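Local coordinates for protein adenylyltransferase (Bartonella henselae str. Houston-1, PDB 5NH2) that transfers AMP from ATP to tyrosine and threonine residues of host target proteins through its Fic domain, acting in bacterial virulence, at residues Tyr23-Asn27 with Leu28-Leu32; Cys61-His64 with Gln65-Lys69; Ala104-Gly108 with Asp109-Glu113. All coordinates share one frame; numbering follows the deposited sequence.

Contact 1: Tyr23-Asn27 with Leu28-Leu32; sequences YGIKN and LNAFL
Asn27 swings CG to the side opposite its own backbone N (chi1 170°), and the second torsion of -80° then turns the amide so that OD1 faces back over the first turn of helix 28-46. Ala30 N meets it there: the N-H points at Asn27 OD1 across 3.1 Å with an angle of 168° at the hydrogen, and it lies in the plane of the side-chain amide. This is an N-cap, in which a side-chain oxygen supplies the acceptor that the first turn of a helix lacks. The backbone of the same residue begins the regular bonding, since Phe31 N gives its hydrogen to Asn27 O at 3.1 Å. One residue therefore serves two N-H groups of the turn, one with its side chain and one with its main chain.

A small apolar contact lies beside the cap. The CG2 methyl of Ile25 comes to 3.6 Å from Ala30 CB and, closer still, to 3.3 Å from Phe31 N. It also meets the Phe31 side chain, where Ile25 CG2 lies 3.9 Å from Phe31 CB; the rest of that side chain packs on Asn21 and Thr71, about 6 Å from the side chain of the ATP-binding residue Glu155. The approach to the helix is tied down separately, because Lys26 O accepts from Thr18 OG1 and Ile25 O from Asn21 ND2.

The chemistry implies a helix start fixed by polar bonds, with the Ile25 methyl packed on the turn beside them; the amide oxygen of Asn27, set at the amino end, would also be expected to interact favourably with the helix dipole.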
# COMPACT_ATOMS: atom_id res chain seq x y z
N TYR A 23 -16.50 7.10 17.57
CA TYR A 23 -15.99 7.61 18.85
C TYR A 23 -16.57 8.96 19.23
O TYR A 23 -16.46 9.37 20.40
CB TYR A 23 -14.46 7.75 18.82
CG TYR A 23 -13.75 6.75 17.91
CD1 TYR A 23 -13.72 5.39 18.24
CD2 TYR A 23 -13.10 7.15 16.74
CE1 TYR A 23 -13.10 4.47 17.46
CE2 TYR A 23 -12.47 6.19 15.91
CZ TYR A 23 -12.48 4.85 16.30
OH TYR A 23 -11.89 3.87 15.57
N GLY A 24 -17.19 9.68 18.28
CA GLY A 24 -17.59 11.05 18.54
C GLY A 24 -16.46 12.07 18.64
O GLY A 24 -16.67 13.15 19.20
N ILE A 25 -15.29 11.78 18.08
CA ILE A 25 -14.20 12.75 18.02
C ILE A 25 -14.48 13.74 16.89
O ILE A 25 -14.45 13.38 15.71
CB ILE A 25 -12.84 12.06 17.81
CG1 ILE A 25 -12.63 10.93 18.84
CG2 ILE A 25 -11.68 13.09 17.91
CD1 ILE A 25 -12.79 11.39 20.24
N LYS A 26 -14.72 15.01 17.25
CA LYS A 26 -14.79 16.08 16.26
C LYS A 26 -13.43 16.75 16.00
O LYS A 26 -13.27 17.40 14.96
CB LYS A 26 -15.82 17.14 16.70
CG LYS A 26 -17.10 16.56 17.30
CD LYS A 26 -18.34 17.41 17.10
CE LYS A 26 -18.49 18.49 18.16
NZ LYS A 26 -19.52 19.51 17.76
N ASN A 27 -12.45 16.58 16.88
CA ASN A 27 -11.12 17.13 16.63
C ASN A 27 -10.39 16.23 15.65
O ASN A 27 -10.25 15.03 15.90
CB ASN A 27 -10.33 17.24 17.93
CG ASN A 27 -8.86 17.57 17.68
OD1 ASN A 27 -8.06 16.70 17.36
ND2 ASN A 27 -8.52 18.84 17.83
N LEU A 28 -9.89 16.81 14.56
CA LEU A 28 -9.45 16.02 13.41
C LEU A 28 -8.28 15.09 13.76
O LEU A 28 -8.29 13.90 13.41
CB LEU A 28 -9.07 16.95 12.25
CG LEU A 28 -8.28 16.22 11.16
CD1 LEU A 28 -9.25 15.44 10.28
CD2 LEU A 28 -7.36 17.13 10.38
N ASN A 29 -7.26 15.62 14.42
CA ASN A 29 -6.06 14.81 14.65
C ASN A 29 -6.31 13.66 15.63
O ASN A 29 -5.72 12.58 15.46
CB ASN A 29 -4.89 15.69 15.14
CG ASN A 29 -4.15 16.36 13.98
OD1 ASN A 29 -4.43 16.11 12.81
ND2 ASN A 29 -3.20 17.22 14.31
N ALA A 30 -7.14 13.86 16.66
CA ALA A 30 -7.45 12.77 17.58
C ALA A 30 -8.25 11.68 16.88
O ALA A 30 -8.02 10.47 17.09
CB ALA A 30 -8.22 13.30 18.78
N PHE A 31 -9.18 12.10 16.02
CA PHE A 31 -9.86 11.15 15.17
C PHE A 31 -8.85 10.37 14.32
O PHE A 31 -8.94 9.15 14.23
CB PHE A 31 -10.90 11.87 14.30
CG PHE A 31 -11.27 11.11 13.09
CD1 PHE A 31 -12.11 10.00 13.18
CD2 PHE A 31 -10.72 11.45 11.84
CE1 PHE A 31 -12.44 9.25 12.07
CE2 PHE A 31 -11.04 10.71 10.71
CZ PHE A 31 -11.91 9.59 10.82
N LEU A 32 -7.87 11.05 13.71
CA LEU A 32 -6.92 10.35 12.85
C LEU A 32 -6.08 9.34 13.62
O LEU A 32 -5.85 8.23 13.13
CB LEU A 32 -6.01 11.34 12.15
CG LEU A 32 -6.57 12.27 11.07
CD1 LEU A 32 -5.50 13.25 10.60
CD2 LEU A 32 -7.11 11.47 9.92

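Contact 2: Cys61-His64 with Gln65-Lys69; sequences CHIH and QQLFK
His64 and Phe68, one helical turn apart, bring their side chains across each other at about a right angle, and the imidazole is best followed outward from the backbone. His64 CB leaves the main chain close to Gln65 N, and with CG placed opposite the backbone N (chi1 -173°) the ring comes to lie beside Phe68. His64 CG lies 4.0 Å from Phe68 CD2, and ND1 and CE1 lie near the same carbon. On the other side of the ring His64 CD2 is 3.8 Å from Phe68 CD2 and also meets CE2, and at the tip His64 NE2 comes to 3.7 Å from Phe68 CD2. That carbon thus sits over the middle of the imidazole. The two rings are inclined at 45°, an oblique pairing that is neither a parallel stack nor a T-shape. Both ring nitrogens are satisfied by other parts of the chain: ND1 pairs with Gly76 N and NE2 with Glu155 O, while the ring also stacks with Phe153. These partners fix the rotation of the imidazole.

Another i to i+4 pair joins His62 to Gln66. Gln66 CG rests over one face of the His62 ring, 4.1 Å from the ring centroid and 21° off its normal, a CH-pi contact set nearer the rim than the centre. At the tip of that ring NE2 is bonded to Glu49. Ile63 and Leu67 run alongside each other on the buried side, where Ile63 CG2 lies 4.2 Å from Leu67 CD1.

Beneath these pairs run the backbone bonds of an alpha-helix, such as Gln66 N to His62 O at 2.8 Å. In the Fic domain, helix 57-68 packs against helix 157-171, and through His64 and Phe68 it borders the ATP-binding segment that includes Glu155 and Gly156.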
# COMPACT_ATOMS: atom_id res chain seq x y z
N CYS A 61 -15.45 -5.05 -0.46
CA CYS A 61 -16.24 -4.38 0.57
C CYS A 61 -16.09 -5.04 1.94
O CYS A 61 -16.14 -4.35 2.97
CB CYS A 61 -17.71 -4.32 0.17
SG CYS A 61 -18.02 -3.16 -1.21
N HIS A 62 -15.90 -6.37 1.98
CA HIS A 62 -15.60 -7.08 3.23
C HIS A 62 -14.28 -6.59 3.84
O HIS A 62 -14.20 -6.29 5.04
CB HIS A 62 -15.57 -8.60 2.96
CG HIS A 62 -15.03 -9.42 4.10
ND1 HIS A 62 -15.80 -9.80 5.17
CD2 HIS A 62 -13.80 -9.95 4.31
CE1 HIS A 62 -15.07 -10.52 6.02
NE2 HIS A 62 -13.85 -10.61 5.52
N ILE A 63 -13.23 -6.46 3.03
CA ILE A 63 -11.98 -5.87 3.52
C ILE A 63 -12.19 -4.46 4.12
O ILE A 63 -11.74 -4.18 5.24
CB ILE A 63 -10.95 -5.84 2.38
CG1 ILE A 63 -10.47 -7.24 2.06
CG2 ILE A 63 -9.80 -4.97 2.76
CD1 ILE A 63 -9.58 -7.21 0.86
N HIS A 64 -12.86 -3.56 3.37
CA HIS A 64 -13.10 -2.21 3.88
C HIS A 64 -13.91 -2.26 5.18
O HIS A 64 -13.62 -1.55 6.16
CB HIS A 64 -13.81 -1.36 2.80
CG HIS A 64 -13.97 0.09 3.15
ND1 HIS A 64 -15.02 0.56 3.90
CD2 HIS A 64 -13.22 1.18 2.81
CE1 HIS A 64 -14.89 1.87 4.06
NE2 HIS A 64 -13.82 2.27 3.39
N GLN A 65 -14.88 -3.18 5.23
CA GLN A 65 -15.71 -3.34 6.41
C GLN A 65 -14.89 -3.82 7.60
O GLN A 65 -15.13 -3.40 8.74
CB GLN A 65 -16.83 -4.31 6.13
CG GLN A 65 -17.91 -4.29 7.21
CD GLN A 65 -18.41 -5.68 7.55
OE1 GLN A 65 -17.64 -6.53 8.01
NE2 GLN A 65 -19.69 -5.92 7.33
N GLN A 66 -13.91 -4.71 7.39
CA GLN A 66 -13.15 -5.17 8.55
C GLN A 66 -12.19 -4.08 9.00
O GLN A 66 -12.01 -3.87 10.21
CB GLN A 66 -12.43 -6.49 8.25
CG GLN A 66 -13.43 -7.67 8.05
CD GLN A 66 -14.23 -8.00 9.30
OE1 GLN A 66 -15.45 -7.89 9.33
NE2 GLN A 66 -13.53 -8.41 10.35
N LEU A 67 -11.62 -3.31 8.06
CA LEU A 67 -10.65 -2.29 8.46
C LEU A 67 -11.31 -1.20 9.30
O LEU A 67 -10.71 -0.71 10.26
CB LEU A 67 -9.91 -1.67 7.25
CG LEU A 67 -9.06 -2.59 6.35
CD1 LEU A 67 -8.40 -1.86 5.18
CD2 LEU A 67 -8.02 -3.44 7.13
N PHE A 68 -12.49 -0.73 8.88
CA PHE A 68 -13.07 0.49 9.42
C PHE A 68 -14.34 0.31 10.27
O PHE A 68 -14.94 1.33 10.66
CB PHE A 68 -13.32 1.46 8.26
CG PHE A 68 -12.05 1.83 7.54
CD1 PHE A 68 -11.12 2.67 8.15
CD2 PHE A 68 -11.75 1.29 6.28
CE1 PHE A 68 -9.90 2.97 7.51
CE2 PHE A 68 -10.55 1.59 5.61
CZ PHE A 68 -9.61 2.44 6.23
N LYS A 69 -14.78 -0.92 10.52
CA LYS A 69 -16.01 -1.16 11.28
C LYS A 69 -16.02 -0.49 12.66
O LYS A 69 -17.08 -0.17 13.18
CB LYS A 69 -16.21 -2.68 11.46
CG LYS A 69 -15.08 -3.35 12.22
CD LYS A 69 -15.10 -4.90 12.10
CE LYS A 69 -16.43 -5.46 12.49
NZ LYS A 69 -16.83 -5.03 13.87

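Contact 3: Ala104-Gly108 with Asp109-Glu113; sequences AFAIG and DEIQE
Glu110 N donates to Ile107 O at 3.0 Å, with an angle of 148° at the hydrogen and the donor above the carbonyl plane. The same two residues are joined in the other direction as well. Ile107 N points its hydrogen at Glu110 OE2, 3.1 Å away, with an angle of 160°; the donor meets the carboxylate from above its plane, 47° out of it. The chain of Glu110 is extended beyond CG, and this carries the carboxylate back along the incoming loop, where Glu110 OE2 also lies 3.5 Å from Ala106 CA. A further bond across the turn, Ile111 N to Gly108 O at 2.9 Å, is weak.

Ile111 packs against the same loop. Its CG1 lies on Ala106 CB at 3.8 Å, and Ile111 CD1 reaches beside the main chain of Gly108, 3.5 Å from Gly108 N. Ala106 is held from outside as well: its O accepts from Arg79, and its methyl group touches Gln149 and Leu150 of helix 133-150.

Gly108 occupies the N-cap position with a positive phi, which favours glycine. The result is a glycine N-cap at the amino end of helix 109-124 of the Fic domain, with the Glu110 carboxylate folded back on the loop N-H of Ile107 and Ile111 packed on Ala106.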
# COMPACT_ATOMS: atom_id res chain seq x y z
N ALA A 104 -9.20 12.68 -12.46
CA ALA A 104 -10.04 12.38 -11.31
C ALA A 104 -10.78 11.05 -11.42
O ALA A 104 -10.41 10.16 -12.20
CB ALA A 104 -10.97 13.57 -11.14
N PHE A 105 -11.91 10.96 -10.74
CA PHE A 105 -12.47 9.72 -10.26
C PHE A 105 -13.80 9.48 -10.95
O PHE A 105 -14.44 10.41 -11.44
CB PHE A 105 -12.71 9.73 -8.73
CG PHE A 105 -11.47 9.93 -7.91
CD1 PHE A 105 -10.29 9.22 -8.20
CD2 PHE A 105 -11.48 10.83 -6.83
CE1 PHE A 105 -9.13 9.42 -7.40
CE2 PHE A 105 -10.37 11.03 -6.04
CZ PHE A 105 -9.16 10.33 -6.32
N ALA A 106 -14.17 8.20 -11.00
CA ALA A 106 -15.43 7.82 -11.61
C ALA A 106 -16.58 8.50 -10.86
O ALA A 106 -16.51 8.72 -9.64
CB ALA A 106 -15.57 6.29 -11.59
N ILE A 107 -17.63 8.82 -11.61
CA ILE A 107 -18.77 9.58 -11.09
C ILE A 107 -20.04 8.72 -11.16
O ILE A 107 -20.42 8.22 -12.24
CB ILE A 107 -18.90 10.90 -11.87
CG1 ILE A 107 -17.72 11.84 -11.52
CG2 ILE A 107 -20.24 11.58 -11.63
CD1 ILE A 107 -17.72 13.14 -12.33
N GLY A 108 -20.67 8.49 -10.00
CA GLY A 108 -22.00 7.89 -9.98
C GLY A 108 -22.07 6.52 -10.66
O GLY A 108 -21.37 5.57 -10.27
N ASP A 109 -22.93 6.41 -11.67
CA ASP A 109 -23.14 5.13 -12.34
C ASP A 109 -21.85 4.57 -12.95
O ASP A 109 -21.74 3.34 -13.10
CB ASP A 109 -24.25 5.29 -13.39
CG ASP A 109 -25.67 5.07 -12.81
OD1 ASP A 109 -25.91 5.39 -11.63
OD2 ASP A 109 -26.56 4.56 -13.53
N GLU A 110 -20.85 5.43 -13.24
CA GLU A 110 -19.54 4.97 -13.72
C GLU A 110 -18.84 4.09 -12.70
O GLU A 110 -18.13 3.15 -13.07
CB GLU A 110 -18.61 6.14 -14.06
CG GLU A 110 -19.13 7.13 -15.12
CD GLU A 110 -18.12 8.26 -15.38
OE1 GLU A 110 -18.32 9.01 -16.37
OE2 GLU A 110 -17.14 8.39 -14.59
N ILE A 111 -18.95 4.42 -11.41
CA ILE A 111 -18.44 3.52 -10.36
C ILE A 111 -19.07 2.15 -10.51
O ILE A 111 -18.36 1.12 -10.58
CB ILE A 111 -18.70 4.10 -8.96
CG1 ILE A 111 -18.00 5.45 -8.79
CG2 ILE A 111 -18.27 3.12 -7.84
CD1 ILE A 111 -18.80 6.38 -7.89
N GLN A 112 -20.40 2.12 -10.62
CA GLN A 112 -21.11 0.85 -10.60
C GLN A 112 -20.70 -0.02 -11.77
O GLN A 112 -20.31 -1.18 -11.59
CB GLN A 112 -22.63 1.09 -10.61
CG GLN A 112 -23.47 -0.23 -10.63
CD GLN A 112 -23.47 -0.98 -9.28
OE1 GLN A 112 -23.59 -2.20 -9.24
NE2 GLN A 112 -23.35 -0.24 -8.18
N GLU A 113 -20.77 0.54 -12.98
CA GLU A 113 -20.32 -0.15 -14.18
C GLU A 113 -18.90 -0.68 -14.01
O GLU A 113 -18.64 -1.87 -14.24
CB GLU A 113 -20.38 0.80 -15.38
CG GLU A 113 -21.76 1.35 -15.73
CD GLU A 113 -21.67 2.53 -16.70
OE1 GLU A 113 -22.43 3.51 -16.55
OE2 GLU A 113 -20.80 2.49 -17.61

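The three contacts are all local, but they occupy different settings: contacts 1 and 3 join an incoming loop to the first turn of a helix, contact 2 successive turns of helix 57-68. Contact 1 is a surface contact; contacts 2 and 3 are partly buried, contact 2 with Ile63, His64, Leu67 and Phe68 buried. Their chemistry follows their place. In contact 1 a loop side chain accepts from a helix N-H, in contact 3 a helix side chain accepts from a loop N-H, whereas the side chains of contact 2 meet through ring and aliphatic packing. Contacts 1 and 2 come within about 6 Å at their nearest atoms, and helices 28-46 and 57-68 touch through Leu67 and Phe68.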